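Local atomic coordinates of DNA polymerase beta (Leishmania infantum, PDB entry 4P4M), a protein that adds nucleotides to a DNA strand from deoxynucleoside triphosphates matched to a template, and probably serves base excision repair and other DNA repair pathways. Residues H105-G108 / P109-A113; E169-M172 / E173-K177; K293-N296 / V297-Q301. All coordinates share one frame; numbering follows the deposited sequence. Where two conformers were deposited one is given.

Interaction 1: residues H105-G108 / P109-A113; sequences HGFG and PRAAA. With NA (sodium ion), chain F; nucleotides of chain B.
Gly108 and Ala112 meet in a helix-start contact, where the hairpin after helix 93-101 turns into helix 109-119 of the fingers. Gly108 is the N-cap, and its O accepts the N-H of Ala112 (3.0 Å between Ala112 N and Gly108 O), closing the first turn. Pro109 suits the next position because the rigid ring already holds phi near -52° and no N-H is needed there.

Apolar packing supports the turn: Ala111 CB lies 3.7 Å from Phe107 CD2, obliquely to the ring, while Phe107 also leans on Gln141 and Ile145 of helix 139-146. Ala112, small enough for close helix packing, faces Ile98 and Leu101.

DNA is gripped by backbone amides. One phosphate oxygen, OP1 of DG3 of chain B, accepts hydrogen bonds from Ala111 N (2.8 Å) and Gly108 N (3.1 Å), while Arg110 N reaches OP2 of the same nucleotide. Gly108 has no side chain to keep this phosphate from the backbone. Gly106, whose positive phi of 101° is readily adopted without a CB, donates its N-H to OP1 of DT4 of chain B, 2.7 Å from Gly106 N. That oxygen and Phe107 O, each 2.6 Å from the sodium ion, share it with two waters, Thr102 O and Val104 O. Glycine-rich hairpin, helix start and monovalent cation on a DNA phosphate together mark the helix-hairpin-helix motif.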
loop_
_atom_site.group_PDB
_atom_site.type_symbol
_atom_site.label_atom_id
_atom_site.label_comp_id
_atom_site.label_asym_id
_atom_site.label_seq_id
_atom_site.Cartn_x
_atom_site.Cartn_y
_atom_site.Cartn_z
ATOM N N HIS A 105 -1.757 0.284 -15.580
ATOM C CA HIS A 105 -2.285 0.106 -14.226
ATOM C C HIS A 105 -3.802 -0.081 -14.255
ATOM O O HIS A 105 -4.521 0.764 -14.815
ATOM C CB HIS A 105 -1.917 1.344 -13.385
ATOM C CG HIS A 105 -2.068 1.157 -11.906
ATOM N ND1 HIS A 105 -1.151 0.921 -10.936
ATOM C CD2 HIS A 105 -3.282 1.254 -11.260
ATOM C CE1 HIS A 105 -1.825 0.860 -9.741
ATOM N NE2 HIS A 105 -3.112 1.062 -9.965
ATOM N N GLY A 106 -4.292 -1.166 -13.658
ATOM C CA GLY A 106 -5.717 -1.449 -13.631
ATOM C C GLY A 106 -6.170 -2.480 -14.658
ATOM O O GLY A 106 -7.309 -2.958 -14.615
ATOM N N PHE A 107 -5.291 -2.822 -15.592
ATOM C CA PHE A 107 -5.627 -3.824 -16.603
ATOM C C PHE A 107 -4.892 -5.125 -16.336
ATOM O O PHE A 107 -3.675 -5.162 -16.351
ATOM C CB PHE A 107 -5.311 -3.315 -18.017
ATOM C CG PHE A 107 -6.211 -2.208 -18.470
ATOM C CD1 PHE A 107 -5.964 -0.898 -18.095
ATOM C CD2 PHE A 107 -7.319 -2.476 -19.260
ATOM C CE1 PHE A 107 -6.803 0.126 -18.505
ATOM C CE2 PHE A 107 -8.157 -1.459 -19.673
ATOM C CZ PHE A 107 -7.898 -0.157 -19.295
ATOM N N GLY A 108 -5.631 -6.194 -16.075
ATOM C CA GLY A 108 -5.024 -7.506 -15.960
ATOM C C GLY A 108 -5.336 -8.311 -17.211
ATOM O O GLY A 108 -5.939 -7.789 -18.154
ATOM N N PRO A 109 -4.940 -9.594 -17.226
ATOM C CA PRO A 109 -5.178 -10.457 -18.392
ATOM C C PRO A 109 -6.639 -10.455 -18.836
ATOM O O PRO A 109 -6.926 -10.515 -20.033
ATOM C CB PRO A 109 -4.778 -11.839 -17.883
ATOM C CG PRO A 109 -3.755 -11.563 -16.837
ATOM C CD PRO A 109 -4.195 -10.291 -16.164
ATOM N N ARG A 110 -7.557 -10.379 -17.879
ATOM C CA ARG A 110 -8.977 -10.434 -18.205
ATOM C C ARG A 110 -9.442 -9.212 -18.997
ATOM O O ARG A 110 -10.122 -9.346 -20.019
ATOM C CB ARG A 110 -9.814 -10.601 -16.935
ATOM C CG ARG A 110 -11.260 -10.965 -17.203
ATOM C CD ARG A 110 -11.335 -12.189 -18.097
ATOM N NE ARG A 110 -10.496 -13.274 -17.596
ATOM C CZ ARG A 110 -10.931 -14.239 -16.793
ATOM N NH1 ARG A 110 -12.199 -14.258 -16.406
ATOM N NH2 ARG A 110 -10.098 -15.187 -16.382
ATOM N N ALA A 111 -9.072 -8.022 -18.526
ATOM C CA ALA A 111 -9.460 -6.777 -19.191
ATOM C C ALA A 111 -8.770 -6.626 -20.544
ATOM O O ALA A 111 -9.352 -6.104 -21.497
ATOM C CB ALA A 111 -9.146 -5.569 -18.299
ATOM N N ALA A 112 -7.527 -7.082 -20.617
ATOM C CA ALA A 112 -6.748 -6.977 -21.848
ATOM C C ALA A 112 -7.387 -7.814 -22.959
ATOM O O ALA A 112 -7.489 -7.369 -24.103
ATOM C CB ALA A 112 -5.307 -7.413 -21.601
ATOM N N ALA A 113 -7.828 -9.020 -22.610
ATOM C CA ALA A 113 -8.522 -9.889 -23.559
ATOM C C ALA A 113 -9.778 -9.214 -24.109
ATOM O O ALA A 113 -9.994 -9.174 -25.321
ATOM C CB ALA A 113 -8.871 -11.212 -22.906
HETATM NA NA NA F . -1.597 -3.927 -15.279
ATOM P P DG B 3 -8.156 -8.393 -14.661
ATOM O OP1 DG B 3 -8.423 -7.533 -15.830
ATOM O OP2 DG B 3 -7.477 -9.694 -14.818
ATOM O "O5'" DG B 3 -7.316 -7.534 -13.599
ATOM C "C5'" DG B 3 -7.740 -6.212 -13.280
ATOM C "C4'" DG B 3 -6.963 -5.677 -12.085
ATOM O "O4'" DG B 3 -7.420 -6.342 -10.873
ATOM C "C3'" DG B 3 -5.448 -5.883 -12.146
ATOM O "O3'" DG B 3 -4.795 -4.608 -12.308
ATOM C "C2'" DG B 3 -5.098 -6.570 -10.822
ATOM C "C1'" DG B 3 -6.340 -6.325 -9.965
ATOM N N9 DG B 3 -6.521 -7.322 -8.903
ATOM C C8 DG B 3 -6.461 -8.697 -8.995
ATOM N N7 DG B 3 -6.658 -9.313 -7.853
ATOM C C5 DG B 3 -6.858 -8.281 -6.947
ATOM C C6 DG B 3 -7.109 -8.332 -5.555
ATOM O O6 DG B 3 -7.200 -9.341 -4.847
ATOM N N1 DG B 3 -7.247 -7.054 -5.002
ATOM C C2 DG B 3 -7.152 -5.879 -5.720
ATOM N N2 DG B 3 -7.316 -4.743 -5.027
ATOM N N3 DG B 3 -6.916 -5.818 -7.032
ATOM C C4 DG B 3 -6.775 -7.054 -7.573
ATOM P P DT B 4 -3.195 -4.495 -12.262
ATOM O OP1 DT B 4 -2.807 -3.311 -13.050
ATOM O OP2 DT B 4 -2.630 -5.831 -12.543
ATOM O "O5'" DT B 4 -2.886 -4.113 -10.740
ATOM C "C5'" DT B 4 -3.538 -2.982 -10.184
ATOM C "C4'" DT B 4 -3.274 -2.879 -8.691
ATOM O "O4'" DT B 4 -3.877 -4.003 -7.992
ATOM C "C3'" DT B 4 -1.799 -2.853 -8.318
ATOM O "O3'" DT B 4 -1.629 -1.649 -7.621
ATOM C "C2'" DT B 4 -1.582 -4.093 -7.447
ATOM C "C1'" DT B 4 -2.992 -4.459 -6.985
ATOM N N1 DT B 4 -3.184 -5.931 -6.751
ATOM C C2 DT B 4 -3.622 -6.368 -5.515
ATOM O O2 DT B 4 -3.868 -5.622 -4.588
ATOM N N3 DT B 4 -3.762 -7.724 -5.395
ATOM C C4 DT B 4 -3.510 -8.675 -6.358
ATOM O O4 DT B 4 -3.666 -9.872 -6.131
ATOM C C5 DT B 4 -3.058 -8.160 -7.632
ATOM C C7 DT B 4 -2.752 -9.102 -8.763
ATOM C C6 DT B 4 -2.918 -6.833 -7.764
ATOM P P DA B 2 -11.297 -13.685 -12.429
ATOM O OP1 DA B 2 -11.652 -13.931 -13.841
ATOM O OP2 DA B 2 -10.195 -14.437 -11.783
ATOM O "O5'" DA B 2 -10.963 -12.133 -12.250
ATOM C "C5'" DA B 2 -11.892 -11.151 -12.669
ATOM C "C4'" DA B 2 -11.210 -9.794 -12.721
ATOM O "O4'" DA B 2 -11.247 -9.137 -11.430
ATOM C "C3'" DA B 2 -9.746 -9.814 -13.130
ATOM O "O3'" DA B 2 -9.552 -8.647 -13.915
ATOM C "C2'" DA B 2 -9.001 -9.762 -11.792
ATOM C "C1'" DA B 2 -9.943 -8.936 -10.914
ATOM N N9 DA B 2 -10.042 -9.317 -9.501
ATOM C C8 DA B 2 -10.071 -10.582 -8.984
ATOM N N7 DA B 2 -10.193 -10.624 -7.676
ATOM C C5 DA B 2 -10.269 -9.294 -7.305
ATOM C C6 DA B 2 -10.413 -8.670 -6.049
ATOM N N6 DA B 2 -10.510 -9.340 -4.890
ATOM N N1 DA B 2 -10.451 -7.321 -6.035
ATOM C C2 DA B 2 -10.350 -6.647 -7.187
ATOM N N3 DA B 2 -10.216 -7.125 -8.426
ATOM C C4 DA B 2 -10.181 -8.471 -8.417
HETATM O O HOH W 1 0.259 -2.694 -14.337
HETATM O O HOH W 2 -0.592 -5.943 -14.374
#

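Interaction 2: residues E169-M172 / E173-K177; sequences EKCM and EVLGK
Lys170 and Glu173 both set CG anti to the carbonyl carbon (chi1 -61° and -78°), a shared torsion that carries the two chains over the same side of the helix, where they lie side by side and point the same way. Glu169, one turn before Glu173, lays its extended chain alongside that of Glu173. The ammonium group serves two acids. Lys170 NZ donates to Glu169 OE1 at 2.8 Å, on the anti lone pair of that oxygen, and makes a long salt bridge of 3.8 Å to Glu173 OE1. The two carboxylates are almost parallel, and Glu169 OE1 lies 4.1 Å from Glu173 OE2. The lysine charge would be expected to ease the repulsion between them, although Glu173 has a second conformer and its share is less certain.

All this lies on the C-terminal end of helix 157-175 in the palm, which carries the nucleotidyltransferase fold of family X polymerases; Lys170 and Glu173 also touch Leu227 and Phe226 of helix 219-229. On the inner side, buried Cys171 places SG 4.0 Å from Leu175 CD1, and the pair packs on Leu201 of the central sheet; Cys171 also touches Phe179 and Ile181, where its compact thiol lets the helix lie close to the strands.

As the helix runs out, Cys171 O is shared by two donors, Leu175 N at 2.8 Å and, one residue further on, Gly176 N at 3.3 Å. A weak bond also joins Gly176 N to Met172 O. Gly176 then leaves helical angles with phi 85°, easy for a residue without CB. Met172, bent at chi2 and chi3, folds its SD forward over the helix end, 3.7 Å from Lys177 N.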
loop_
_atom_site.group_PDB
_atom_site.type_symbol
_atom_site.label_atom_id
_atom_site.label_comp_id
_atom_site.label_asym_id
_atom_site.label_seq_id
_atom_site.Cartn_x
_atom_site.Cartn_y
_atom_site.Cartn_z
ATOM N N GLU A 169 4.308 16.602 7.801
ATOM C CA GLU A 169 3.871 17.947 8.133
ATOM C C GLU A 169 2.351 18.105 8.018
ATOM O O GLU A 169 1.721 18.659 8.919
ATOM C CB GLU A 169 4.584 18.995 7.267
ATOM C CG GLU A 169 4.114 20.411 7.558
ATOM C CD GLU A 169 4.789 21.454 6.683
ATOM O OE1 GLU A 169 4.223 21.799 5.620
ATOM O OE2 GLU A 169 5.880 21.931 7.064
ATOM N N LYS A 170 1.761 17.631 6.917
ATOM C CA LYS A 170 0.317 17.801 6.707
ATOM C C LYS A 170 -0.475 16.964 7.710
ATOM O O LYS A 170 -1.536 17.377 8.168
ATOM C CB LYS A 170 -0.107 17.449 5.264
ATOM C CG LYS A 170 0.551 18.307 4.170
ATOM C CD LYS A 170 0.698 19.755 4.625
ATOM C CE LYS A 170 1.393 20.626 3.595
ATOM N NZ LYS A 170 1.774 21.939 4.220
ATOM N N CYS A 171 0.039 15.781 8.040
ATOM C CA CYS A 171 -0.570 14.962 9.085
ATOM C C CYS A 171 -0.639 15.737 10.419
ATOM O O CYS A 171 -1.699 15.821 11.053
ATOM C CB CYS A 171 0.195 13.637 9.239
ATOM S SG CYS A 171 -0.480 12.496 10.518
ATOM N N MET A 172 0.481 16.322 10.838
ATOM C CA MET A 172 0.487 17.117 12.073
ATOM C C MET A 172 -0.510 18.278 12.018
ATOM O O MET A 172 -1.210 18.554 13.004
ATOM C CB MET A 172 1.895 17.647 12.384
ATOM C CG MET A 172 2.006 18.421 13.711
ATOM S SD MET A 172 1.696 17.408 15.193
ATOM C CE MET A 172 3.134 16.339 15.232
ATOM N N GLU A 173 -0.572 18.950 10.868
ATOM C CA GLU A 173 -1.433 20.124 10.704
ATOM C C GLU A 173 -2.912 19.803 10.857
ATOM O O GLU A 173 -3.633 20.502 11.568
ATOM C CB GLU A 173 -1.206 20.793 9.342
ATOM C CG GLU A 173 0.030 21.649 9.274
ATOM C CD GLU A 173 0.121 22.439 7.978
ATOM O OE1 GLU A 173 -0.744 22.251 7.091
ATOM O OE2 GLU A 173 1.057 23.255 7.852
ATOM N N VAL A 174 -3.371 18.741 10.196
ATOM C CA VAL A 174 -4.808 18.454 10.168
ATOM C C VAL A 174 -5.266 17.383 11.175
ATOM O O VAL A 174 -6.407 17.429 11.650
ATOM C CB VAL A 174 -5.302 18.126 8.726
ATOM C CG1 VAL A 174 -4.887 16.709 8.310
ATOM C CG2 VAL A 174 -6.818 18.294 8.620
ATOM N N LEU A 175 -4.380 16.446 11.521
ATOM C CA LEU A 175 -4.733 15.382 12.479
ATOM C C LEU A 175 -4.150 15.566 13.885
ATOM O O LEU A 175 -4.676 15.006 14.856
ATOM C CB LEU A 175 -4.350 13.993 11.944
ATOM C CG LEU A 175 -4.857 13.608 10.553
ATOM C CD1 LEU A 175 -4.421 12.187 10.196
ATOM C CD2 LEU A 175 -6.381 13.739 10.466
ATOM N N GLY A 176 -3.060 16.322 13.998
ATOM C CA GLY A 176 -2.473 16.619 15.302
ATOM C C GLY A 176 -1.515 15.565 15.834
ATOM O O GLY A 176 -1.224 14.580 15.160
ATOM N N LYS A 177 -1.048 15.754 17.069
ATOM C CA LYS A 177 0.035 14.942 17.626
ATOM C C LYS A 177 -0.346 13.490 17.920
ATOM O O LYS A 177 0.534 12.668 18.159
ATOM C CB LYS A 177 0.583 15.596 18.904
ATOM C CG LYS A 177 -0.429 15.628 20.032
ATOM C CD LYS A 177 0.184 16.092 21.343
ATOM C CE LYS A 177 -0.835 16.000 22.467
ATOM N NZ LYS A 177 -0.200 16.134 23.805
#

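Interaction 3: residues K293-N296 / V297-Q301; sequences KNFN and VIMRQ. With D3T (2',3'-dideoxy-thymidine-5'-triphosphate), chain D; nucleotides of chain C.
Asn296 and Arg300 sit one turn apart on helix 293-305 of the thumb, which in this ternary complex lies against the nascent base pair formed by the incoming nucleotide D3T and the base DA1 of chain C. Regular backbone bonds set the spacing: Arg300 N reaches Asn296 O at 2.9 Å, and three like bonds come before it.

Polar groups line the minor-groove edge. Asn296 ND2 donates to D3T O2 at 3.1 Å, and its second bond, to Thr288 O, fixes the amide's orientation; an amide suits this place because one nitrogen offers two N-H groups. Arg300 passes Asn296 CB, which lies over a face of its guanidinium, and sends NH1 to N3 of DA1 of chain C at 3.0 Å and to O2 of DT2 of chain C at 3.3 Å, both weak bonds. Acceptors of this kind sit there whichever base is present.

Aliphatic packing covers the pair. Lys293 leads its methylenes out across the D3T base toward DA1 of chain C, CE being 3.5 Å from D3T O4. Val297 covers the adenine beside it, CG2 at 3.7 Å from C5 of DA1 of chain C.

On the side turned to the protein, Phe295 and Met299 run alongside one another in a Met-aromatic contact, Met299 SD lying 5.1 Å from the Phe295 ring centroid, oblique to the ring. The flexible thioether fits among Leu366, Val362 and Phe363, and its methyl CE approaches Phe295 CZ obliquely at 4.0 Å.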
loop_
_atom_site.group_PDB
_atom_site.type_symbol
_atom_site.label_atom_id
_atom_site.label_comp_id
_atom_site.label_asym_id
_atom_site.label_seq_id
_atom_site.Cartn_x
_atom_site.Cartn_y
_atom_site.Cartn_z
ATOM N N LYS A 293 8.200 -8.189 -1.354
ATOM C CA LYS A 293 7.163 -9.203 -1.539
ATOM C C LYS A 293 7.668 -10.623 -1.244
ATOM O O LYS A 293 7.019 -11.380 -0.502
ATOM C CB LYS A 293 6.596 -9.141 -2.967
ATOM C CG LYS A 293 5.669 -10.302 -3.313
ATOM C CD LYS A 293 5.422 -10.365 -4.813
ATOM C CE LYS A 293 4.372 -11.407 -5.168
ATOM N NZ LYS A 293 4.782 -12.779 -4.759
ATOM N N ASN A 294 8.804 -11.000 -1.833
ATOM C CA ASN A 294 9.320 -12.358 -1.638
ATOM C C ASN A 294 9.715 -12.592 -0.181
ATOM O O ASN A 294 9.541 -13.688 0.356
ATOM C CB ASN A 294 10.525 -12.659 -2.547
ATOM C CG ASN A 294 10.150 -12.759 -4.026
ATOM O OD1 ASN A 294 8.876 -13.010 -4.308
ATOM N ND2 ASN A 294 11.005 -12.603 -4.901
ATOM N N PHE A 295 10.270 -11.564 0.452
ATOM C CA PHE A 295 10.603 -11.655 1.876
ATOM C C PHE A 295 9.367 -11.952 2.739
ATOM O O PHE A 295 9.425 -12.804 3.629
ATOM C CB PHE A 295 11.313 -10.378 2.340
ATOM C CG PHE A 295 11.539 -10.303 3.834
ATOM C CD1 PHE A 295 12.682 -10.842 4.407
ATOM C CD2 PHE A 295 10.612 -9.673 4.657
ATOM C CE1 PHE A 295 12.895 -10.768 5.780
ATOM C CE2 PHE A 295 10.818 -9.597 6.023
ATOM C CZ PHE A 295 11.964 -10.150 6.582
ATOM N N ASN A 296 8.257 -11.256 2.477
ATOM C CA ASN A 296 7.008 -11.479 3.221
ATOM C C ASN A 296 6.498 -12.905 3.042
ATOM O O ASN A 296 6.014 -13.519 3.983
ATOM C CB ASN A 296 5.894 -10.506 2.784
ATOM C CG ASN A 296 6.153 -9.061 3.213
ATOM O OD1 ASN A 296 7.048 -8.779 4.011
ATOM N ND2 ASN A 296 5.342 -8.143 2.695
ATOM N N VAL A 297 6.574 -13.419 1.821
ATOM C CA VAL A 297 6.120 -14.786 1.576
ATOM C C VAL A 297 6.968 -15.804 2.355
ATOM O O VAL A 297 6.432 -16.715 2.987
ATOM C CB VAL A 297 6.109 -15.125 0.064
ATOM C CG1 VAL A 297 5.875 -16.615 -0.143
ATOM C CG2 VAL A 297 5.040 -14.300 -0.644
ATOM N N ILE A 298 8.288 -15.635 2.316
ATOM C CA ILE A 298 9.207 -16.492 3.082
ATOM C C ILE A 298 8.939 -16.432 4.595
ATOM O O ILE A 298 8.885 -17.467 5.272
ATOM C CB ILE A 298 10.690 -16.134 2.785
ATOM C CG1 ILE A 298 11.056 -16.551 1.356
ATOM C CG2 ILE A 298 11.631 -16.792 3.795
ATOM C CD1 ILE A 298 12.326 -15.911 0.834
ATOM N N MET A 299 8.765 -15.228 5.132
ATOM C CA MET A 299 8.492 -15.084 6.569
ATOM C C MET A 299 7.118 -15.656 6.952
ATOM O O MET A 299 6.958 -16.260 8.021
ATOM C CB MET A 299 8.632 -13.614 7.017
ATOM C CG MET A 299 8.416 -13.392 8.519
ATOM S SD MET A 299 8.811 -11.711 9.095
ATOM C CE MET A 299 10.447 -11.940 9.788
ATOM N N ARG A 300 6.125 -15.479 6.083
ATOM C CA ARG A 300 4.795 -16.032 6.352
ATOM C C ARG A 300 4.797 -17.571 6.266
ATOM O O ARG A 300 4.059 -18.243 6.993
ATOM C CB ARG A 300 3.732 -15.391 5.438
ATOM C CG ARG A 300 3.505 -13.908 5.788
ATOM C CD ARG A 300 2.735 -13.104 4.722
ATOM N NE ARG A 300 2.567 -11.721 5.183
ATOM C CZ ARG A 300 1.607 -10.899 4.770
ATOM N NH1 ARG A 300 0.732 -11.294 3.847
ATOM N NH2 ARG A 300 1.531 -9.675 5.280
ATOM N N GLN A 301 5.625 -18.124 5.387
ATOM C CA GLN A 301 5.805 -19.575 5.308
ATOM C C GLN A 301 6.458 -20.099 6.593
ATOM O O GLN A 301 6.074 -21.147 7.122
ATOM C CB GLN A 301 6.657 -19.955 4.090
ATOM C CG GLN A 301 5.928 -19.878 2.751
ATOM C CD GLN A 301 6.860 -20.062 1.552
ATOM O OE1 GLN A 301 8.069 -19.834 1.643
ATOM N NE2 GLN A 301 6.294 -20.481 0.422
HETATM P PA D3T D . 5.363 -2.488 -3.708
HETATM O O1A D3T D . 5.066 -1.030 -3.605
HETATM O O2A D3T D . 4.536 -3.217 -4.729
HETATM O "O5'" D3T D . 4.377 -2.948 -2.293
HETATM C "C5'" D3T D . 4.786 -2.427 -1.132
HETATM C "C4'" D3T D . 4.886 -3.526 -0.002
HETATM O "O4'" D3T D . 3.715 -4.350 0.007
HETATM C "C1'" D3T D . 4.061 -5.659 0.314
HETATM N N1 D3T D . 3.524 -6.580 -0.732
HETATM C C6 D3T D . 3.606 -6.214 -2.065
HETATM C C2 D3T D . 2.970 -7.865 -0.352
HETATM O O2 D3T D . 2.903 -8.202 0.805
HETATM N N3 D3T D . 2.509 -8.706 -1.398
HETATM C C4 D3T D . 2.614 -8.282 -2.650
HETATM O O4 D3T D . 2.164 -9.106 -3.618
HETATM C C5 D3T D . 3.153 -7.034 -3.083
HETATM C C5M D3T D . 3.206 -6.704 -4.522
HETATM C "C2'" D3T D . 5.602 -5.786 0.356
HETATM C "C3'" D3T D . 6.059 -4.492 -0.284
HETATM O O3A D3T D . 6.694 -3.114 -3.226
HETATM P PB D3T D . 8.178 -2.201 -3.178
HETATM O O1B D3T D . 7.752 -1.056 -2.324
HETATM O O2B D3T D . 8.951 -3.278 -2.474
HETATM O O3B D3T D . 8.778 -1.810 -4.536
HETATM P PG D3T D . 8.550 -0.505 -5.609
HETATM O O1G D3T D . 7.499 0.385 -5.015
HETATM O O2G D3T D . 8.088 -1.201 -6.880
HETATM O O3G D3T D . 9.907 0.162 -5.669
ATOM O OP3 DA C 1 1.926 -21.188 0.332
ATOM P P DA C 1 2.013 -19.900 -0.392
ATOM O OP1 DA C 1 0.788 -19.748 -1.200
ATOM O OP2 DA C 1 3.341 -19.844 -1.030
ATOM O "O5'" DA C 1 1.975 -18.714 0.681
ATOM C "C5'" DA C 1 2.742 -18.746 1.861
ATOM C "C4'" DA C 1 2.185 -17.685 2.805
ATOM O "O4'" DA C 1 2.390 -16.377 2.207
ATOM C "C3'" DA C 1 0.690 -17.792 3.094
ATOM O "O3'" DA C 1 0.519 -17.432 4.464
ATOM C "C2'" DA C 1 0.075 -16.787 2.108
ATOM C "C1'" DA C 1 1.155 -15.709 1.999
ATOM N N9 DA C 1 1.233 -15.032 0.694
ATOM C C8 DA C 1 1.134 -15.632 -0.535
ATOM N N7 DA C 1 1.252 -14.803 -1.547
ATOM C C5 DA C 1 1.452 -13.570 -0.950
ATOM C C6 DA C 1 1.651 -12.282 -1.506
ATOM N N6 DA C 1 1.668 -12.053 -2.831
ATOM N N1 DA C 1 1.824 -11.254 -0.652
ATOM C C2 DA C 1 1.790 -11.508 0.671
ATOM N N3 DA C 1 1.613 -12.675 1.305
ATOM C C4 DA C 1 1.450 -13.688 0.429
ATOM P P DT C 2 -0.905 -17.602 5.192
ATOM O OP1 DT C 2 -0.651 -17.779 6.639
ATOM O OP2 DT C 2 -1.696 -18.606 4.441
ATOM O "O5'" DT C 2 -1.607 -16.190 4.956
ATOM C "C5'" DT C 2 -1.058 -15.044 5.603
ATOM C "C4'" DT C 2 -1.683 -13.794 5.014
ATOM O "O4'" DT C 2 -1.223 -13.608 3.650
ATOM C "C3'" DT C 2 -3.217 -13.777 4.969
ATOM O "O3'" DT C 2 -3.639 -12.862 5.993
ATOM C "C2'" DT C 2 -3.535 -13.281 3.555
ATOM C "C1'" DT C 2 -2.181 -12.770 3.049
ATOM N N1 DT C 2 -2.042 -12.751 1.551
ATOM C C2 DT C 2 -1.673 -11.567 0.937
ATOM O O2 DT C 2 -1.441 -10.529 1.529
ATOM N N3 DT C 2 -1.580 -11.625 -0.423
ATOM C C4 DT C 2 -1.806 -12.724 -1.222
ATOM O O4 DT C 2 -1.691 -12.645 -2.444
ATOM C C5 DT C 2 -2.181 -13.934 -0.531
ATOM C C7 DT C 2 -2.458 -15.193 -1.316
ATOM C C6 DT C 2 -2.286 -13.893 0.806
#

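In the fold
Along the chain the contacts come in the order fingers, palm, thumb: interaction 1 is the start of helix 109-119, interaction 2 the last turns of helix 157-175, interaction 3 the first turns of helix 293-305. None touches another. Interactions 1 and 3 are about 26 Å apart between centres and both meet the DNA, the first holding the backbone of chain B and the second the base pair being formed with the incoming nucleotide. Interaction 2 lies, between centres, about 38 Å from interaction 1 and about 33 Å from interaction 3, across the chain's centre from both. There it packs helix 157-175 on the sheet whose strand 193-203 carries the magnesium ligands Asp196 and Asp198.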